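PDB 2B6C: 6-O-methylguanine DNA methyltransferase from Enterococcus faecalis, which is of uncharacterised function but, as a member of the AlkD-like DNA alkylation repair family, is predicted to act in the repair of alkylated DNA. Local coordinates for residues 137-142 with 172-177. Residues are numbered along the deposited sequence; the frame is centred on the assembly and turned at random.
With SO4 (sulfate ion), chain I.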
ATOM      1  N   ASN B 137      -0.782  28.271 -16.133  1.00 17.40           N
ATOM      2  CA  ASN B 137      -0.591  27.196 -17.105  1.00 16.96           C
ATOM      3  C   ASN B 137      -1.838  26.297 -17.107  1.00 17.02           C
ATOM      4  O   ASN B 137      -2.240  25.811 -16.052  1.00 17.37           O
ATOM      5  CB  ASN B 137       0.707  26.444 -16.773  1.00 17.29           C
ATOM      6  CG  ASN B 137       1.055  25.368 -17.780  1.00 18.07           C
ATOM      7  OD1 ASN B 137       0.224  24.555 -18.155  1.00 24.02           O
ATOM      8  ND2 ASN B 137       2.297  25.328 -18.175  1.00 19.16           N
ATOM      9  N   PHE B 138      -2.491  26.142 -18.263  1.00 16.35           N
ATOM     10  CA  PHE B 138      -3.770  25.423 -18.306  1.00 15.77           C
ATOM     11  C   PHE B 138      -3.617  23.963 -17.899  1.00 15.53           C
ATOM     12  O   PHE B 138      -4.591  23.358 -17.416  1.00 15.55           O
ATOM     13  CB  PHE B 138      -4.527  25.554 -19.666  1.00 15.66           C
ATOM     14  CG  PHE B 138      -3.930  24.739 -20.795  1.00 16.65           C
ATOM     15  CD1 PHE B 138      -4.120  23.356 -20.862  1.00 16.45           C
ATOM     16  CD2 PHE B 138      -3.176  25.355 -21.795  1.00 17.21           C
ATOM     17  CE1 PHE B 138      -3.580  22.603 -21.909  1.00 15.48           C
ATOM     18  CE2 PHE B 138      -2.621  24.606 -22.837  1.00 16.72           C
ATOM     19  CZ  PHE B 138      -2.843  23.206 -22.890  1.00 16.61           C
ATOM     20  N   TRP B 139      -2.418  23.393 -18.089  1.00 14.71           N
ATOM     21  CA  TRP B 139      -2.160  22.019 -17.628  1.00 13.71           C
ATOM     22  C   TRP B 139      -2.325  21.903 -16.114  1.00 13.95           C
ATOM     23  O   TRP B 139      -2.924  20.924 -15.636  1.00 13.70           O
ATOM     24  CB  TRP B 139      -0.774  21.515 -18.037  1.00 14.03           C
ATOM     25  CG  TRP B 139      -0.624  21.320 -19.488  1.00 14.06           C
ATOM     26  CD1 TRP B 139       0.259  21.992 -20.331  1.00 13.65           C
ATOM     27  CD2 TRP B 139      -1.355  20.413 -20.315  1.00 14.45           C
ATOM     28  NE1 TRP B 139       0.100  21.559 -21.610  1.00 13.33           N
ATOM     29  CE2 TRP B 139      -0.875  20.588 -21.646  1.00 14.45           C
ATOM     30  CE3 TRP B 139      -2.363  19.465 -20.075  1.00 15.15           C
ATOM     31  CZ2 TRP B 139      -1.384  19.844 -22.735  1.00 14.59           C
ATOM     32  CZ3 TRP B 139      -2.874  18.731 -21.177  1.00 14.93           C
ATOM     33  CH2 TRP B 139      -2.377  18.920 -22.478  1.00 13.12           C
ATOM     34  N   ASN B 140      -1.826  22.903 -15.353  1.00 14.27           N
ATOM     35  CA  ASN B 140      -2.084  22.929 -13.915  1.00 14.40           C
ATOM     36  C   ASN B 140      -3.587  22.999 -13.576  1.00 15.03           C
ATOM     37  O   ASN B 140      -4.031  22.359 -12.635  1.00 15.31           O
ATOM     38  CB  ASN B 140      -1.346  24.060 -13.196  1.00 14.42           C
ATOM     39  CG  ASN B 140       0.129  23.780 -13.009  1.00 14.34           C
ATOM     40  OD1 ASN B 140       0.533  22.647 -12.736  1.00 15.00           O
ATOM     41  ND2 ASN B 140       0.957  24.822 -13.156  1.00 15.64           N
ATOM     42  N   ARG B 141      -4.349  23.813 -14.309  1.00 14.61           N
ATOM     43  CA  ARG B 141      -5.803  23.938 -14.081  1.00 14.50           C
ATOM     44  C   ARG B 141      -6.570  22.683 -14.482  1.00 15.29           C
ATOM     45  O   ARG B 141      -7.601  22.366 -13.875  1.00 14.81           O
ATOM     46  CB  ARG B 141      -6.346  25.148 -14.816  1.00 14.78           C
ATOM     47  CG  ARG B 141      -5.624  26.426 -14.370  1.00 13.20           C
ATOM     48  CD  ARG B 141      -6.516  27.654 -14.645  1.00 12.36           C
ATOM     49  NE  ARG B 141      -7.032  27.711 -16.006  1.00 14.67           N
ATOM     50  CZ  ARG B 141      -6.332  28.110 -17.073  1.00 15.90           C
ATOM     51  NH1 ARG B 141      -5.042  28.468 -16.963  1.00 18.53           N
ATOM     52  NH2 ARG B 141      -6.927  28.146 -18.253  1.00 13.40           N
ATOM     53  N   ARG B 142      -6.049  21.954 -15.479  1.00 15.16           N
ATOM     54  CA  ARG B 142      -6.525  20.615 -15.742  1.00 16.41           C
ATOM     55  C   ARG B 142      -6.459  19.688 -14.482  1.00 16.36           C
ATOM     56  O   ARG B 142      -7.393  18.904 -14.222  1.00 16.63           O
ATOM     57  CB  ARG B 142      -5.811  20.002 -16.957  1.00 15.95           C
ATOM     58  CG  ARG B 142      -6.326  18.583 -17.316  1.00 18.98           C
ATOM     59  CD  ARG B 142      -5.865  18.170 -18.722  1.00 16.80           C
ATOM     60  NE  ARG B 142      -6.076  16.760 -19.021  1.00 19.93           N
ATOM     61  CZ  ARG B 142      -6.959  16.308 -19.923  1.00 22.24           C
ATOM     62  NH1 ARG B 142      -7.054  15.001 -20.155  1.00 22.66           N
ATOM     63  NH2 ARG B 142      -7.746  17.154 -20.613  1.00 21.01           N
ATOM     64  N   GLU B 172      -9.602  26.371 -24.822  1.00 21.75           N
ATOM     65  CA  GLU B 172      -8.728  25.208 -24.848  1.00 20.38           C
ATOM     66  C   GLU B 172      -9.453  23.842 -24.730  1.00 19.29           C
ATOM     67  O   GLU B 172     -10.106  23.557 -23.709  1.00 18.87           O
ATOM     68  CB  GLU B 172      -7.650  25.341 -23.757  1.00 20.14           C
ATOM     69  CG  GLU B 172      -6.739  24.128 -23.654  1.00 21.04           C
ATOM     70  CD  GLU B 172      -6.080  23.787 -24.986  1.00 20.07           C
ATOM     71  OE1 GLU B 172      -5.396  24.656 -25.562  1.00 24.16           O
ATOM     72  OE2 GLU B 172      -6.252  22.662 -25.457  1.00 18.82           O
ATOM     73  N   PHE B 173      -9.302  23.017 -25.771  1.00 17.60           N
ATOM     74  CA  PHE B 173      -9.793  21.636 -25.792  1.00 17.79           C
ATOM     75  C   PHE B 173      -9.465  20.856 -24.516  1.00 17.12           C
ATOM     76  O   PHE B 173     -10.329  20.207 -23.956  1.00 18.19           O
ATOM     77  CB  PHE B 173      -9.263  20.868 -27.030  1.00 17.69           C
ATOM     78  CG  PHE B 173      -9.493  19.368 -26.963  1.00 19.41           C
ATOM     79  CD1 PHE B 173     -10.714  18.802 -27.362  1.00 17.72           C
ATOM     80  CD2 PHE B 173      -8.489  18.515 -26.455  1.00 19.62           C
ATOM     81  CE1 PHE B 173     -10.929  17.414 -27.286  1.00 15.75           C
ATOM     82  CE2 PHE B 173      -8.695  17.129 -26.361  1.00 19.36           C
ATOM     83  CZ  PHE B 173      -9.921  16.578 -26.777  1.00 18.05           C
ATOM     84  N   PHE B 174      -8.227  20.910 -24.051  1.00 16.69           N
ATOM     85  CA  PHE B 174      -7.841  20.099 -22.892  1.00 16.56           C
ATOM     86  C   PHE B 174      -8.476  20.615 -21.602  1.00 16.12           C
ATOM     87  O   PHE B 174      -8.510  19.917 -20.595  1.00 16.68           O
ATOM     88  CB  PHE B 174      -6.330  20.031 -22.746  1.00 15.64           C
ATOM     89  CG  PHE B 174      -5.655  19.238 -23.836  1.00 17.21           C
ATOM     90  CD1 PHE B 174      -4.933  19.886 -24.833  1.00 17.80           C
ATOM     91  CD2 PHE B 174      -5.741  17.840 -23.865  1.00 15.04           C
ATOM     92  CE1 PHE B 174      -4.301  19.141 -25.848  1.00 17.74           C
ATOM     93  CE2 PHE B 174      -5.115  17.108 -24.880  1.00 16.31           C
ATOM     94  CZ  PHE B 174      -4.397  17.761 -25.864  1.00 12.63           C
ATOM     95  N   ILE B 175      -8.952  21.853 -21.632  1.00 15.38           N
ATOM     96  CA  ILE B 175      -9.665  22.385 -20.485  1.00 15.10           C
ATOM     97  C   ILE B 175     -11.147  22.009 -20.565  1.00 14.86           C
ATOM     98  O   ILE B 175     -11.720  21.517 -19.585  1.00 16.33           O
ATOM     99  CB  ILE B 175      -9.412  23.912 -20.321  1.00 14.64           C
ATOM    100  CG1 ILE B 175      -8.010  24.168 -19.762  1.00 13.69           C
ATOM    101  CG2 ILE B 175     -10.503  24.541 -19.485  1.00 13.95           C
ATOM    102  CD1 ILE B 175      -7.812  23.759 -18.277  1.00  9.21           C
ATOM    103  N   GLN B 176     -11.764  22.159 -21.735  1.00 15.73           N
ATOM    104  CA  GLN B 176     -13.192  21.855 -21.833  1.00 15.42           C
ATOM    105  C   GLN B 176     -13.438  20.345 -21.614  1.00 15.87           C
ATOM    106  O   GLN B 176     -14.413  19.955 -20.964  1.00 16.08           O
ATOM    107  CB  GLN B 176     -13.784  22.357 -23.161  1.00 15.58           C
ATOM    108  CG  GLN B 176     -13.878  23.896 -23.257  1.00 13.52           C
ATOM    109  CD  GLN B 176     -14.674  24.451 -22.112  1.00 13.63           C
ATOM    110  OE1 GLN B 176     -15.666  23.858 -21.728  1.00 19.04           O
ATOM    111  NE2 GLN B 176     -14.230  25.549 -21.526  1.00 13.28           N
ATOM    112  N   LYS B 177     -12.539  19.523 -22.154  1.00 15.77           N
ATOM    113  CA  LYS B 177     -12.517  18.093 -21.934  1.00 16.91           C
ATOM    114  C   LYS B 177     -12.436  17.762 -20.450  1.00 15.85           C
ATOM    115  O   LYS B 177     -13.141  16.876 -19.982  1.00 16.59           O
ATOM    116  CB  LYS B 177     -11.297  17.506 -22.612  1.00 17.89           C
ATOM    117  CG  LYS B 177     -11.610  16.364 -23.545  1.00 24.92           C
ATOM    118  CD  LYS B 177     -11.944  15.134 -22.760  1.00 28.63           C
ATOM    119  CE  LYS B 177     -11.816  13.930 -23.623  1.00 29.33           C
ATOM    120  NZ  LYS B 177     -13.119  13.173 -23.665  1.00 30.72           N
TER
HETATM  121  S   SO4 I 402       1.295  28.491 -12.499  1.00 33.50           S
HETATM  122  O1  SO4 I 402       2.748  28.633 -12.577  1.00 32.18           O
HETATM  123  O2  SO4 I 402       0.649  29.787 -12.200  1.00 32.06           O
HETATM  124  O3  SO4 I 402       0.978  27.612 -11.358  1.00 33.73           O
HETATM  125  O4  SO4 I 402       0.794  27.933 -13.772  1.00 29.94           O
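Phe138 stands as a flat plate between the first turns of helices 138-146 and 173-186, and the Glu172 side chain lies against one of its faces. Glu172 CG sits 3.8 Å from the ring centroid, almost on the normal, in a CH-pi contact, and the carboxylate is stacked nearly parallel to the ring. A glutamate suits this place because its CG methylene covers the aromatic face while its acid end, turned back by a bend at chi2 (55°), caps its own helix: OE2 accepts from Phe174 N through its anti lone pair. Trp139 CD1 lies over the opposite face of Phe138, near the rim.

Trp139 CH2 projects onto the Phe174 ring, 3.5 Å above its plane and over its centre, while Phe173 CD2 covers the opposite face; the six-membered ring of Trp139 is tilted 45° to that of Phe174. Nearer the backbones, Ile175 reaches across the groove: CG1 meets Phe138 CB at 3.7 Å, and CD1 presses to 3.4 Å from Phe138 O. The narrow CG1-CD1 arm of this beta-branched residue fits where the helix backbones come close, the CA atoms of Arg142 and Ile175 being 6.0 Å apart.

Arg142 spans the gap with a chain extended from CG to NE. Its NH2 lies at the edge of the Phe174 ring and donates in the guanidinium plane to a lone pair of Phe174 O (2.9 Å), while NE forms a salt bridge with Asp108.

The axes of segments 138-142 and 173-177 run nearly parallel, 12° apart, with a closest approach of 9.5 Å, consistent with the all-helical, HEAT-like architecture of the AlkD family. Helix 104-120 packs against this pair, Val107 on Trp139 and Trp104 on Arg142, Trp103 meets Phe174 edge-to-face, and helix 205-211 packs against Phe173 and Gln176.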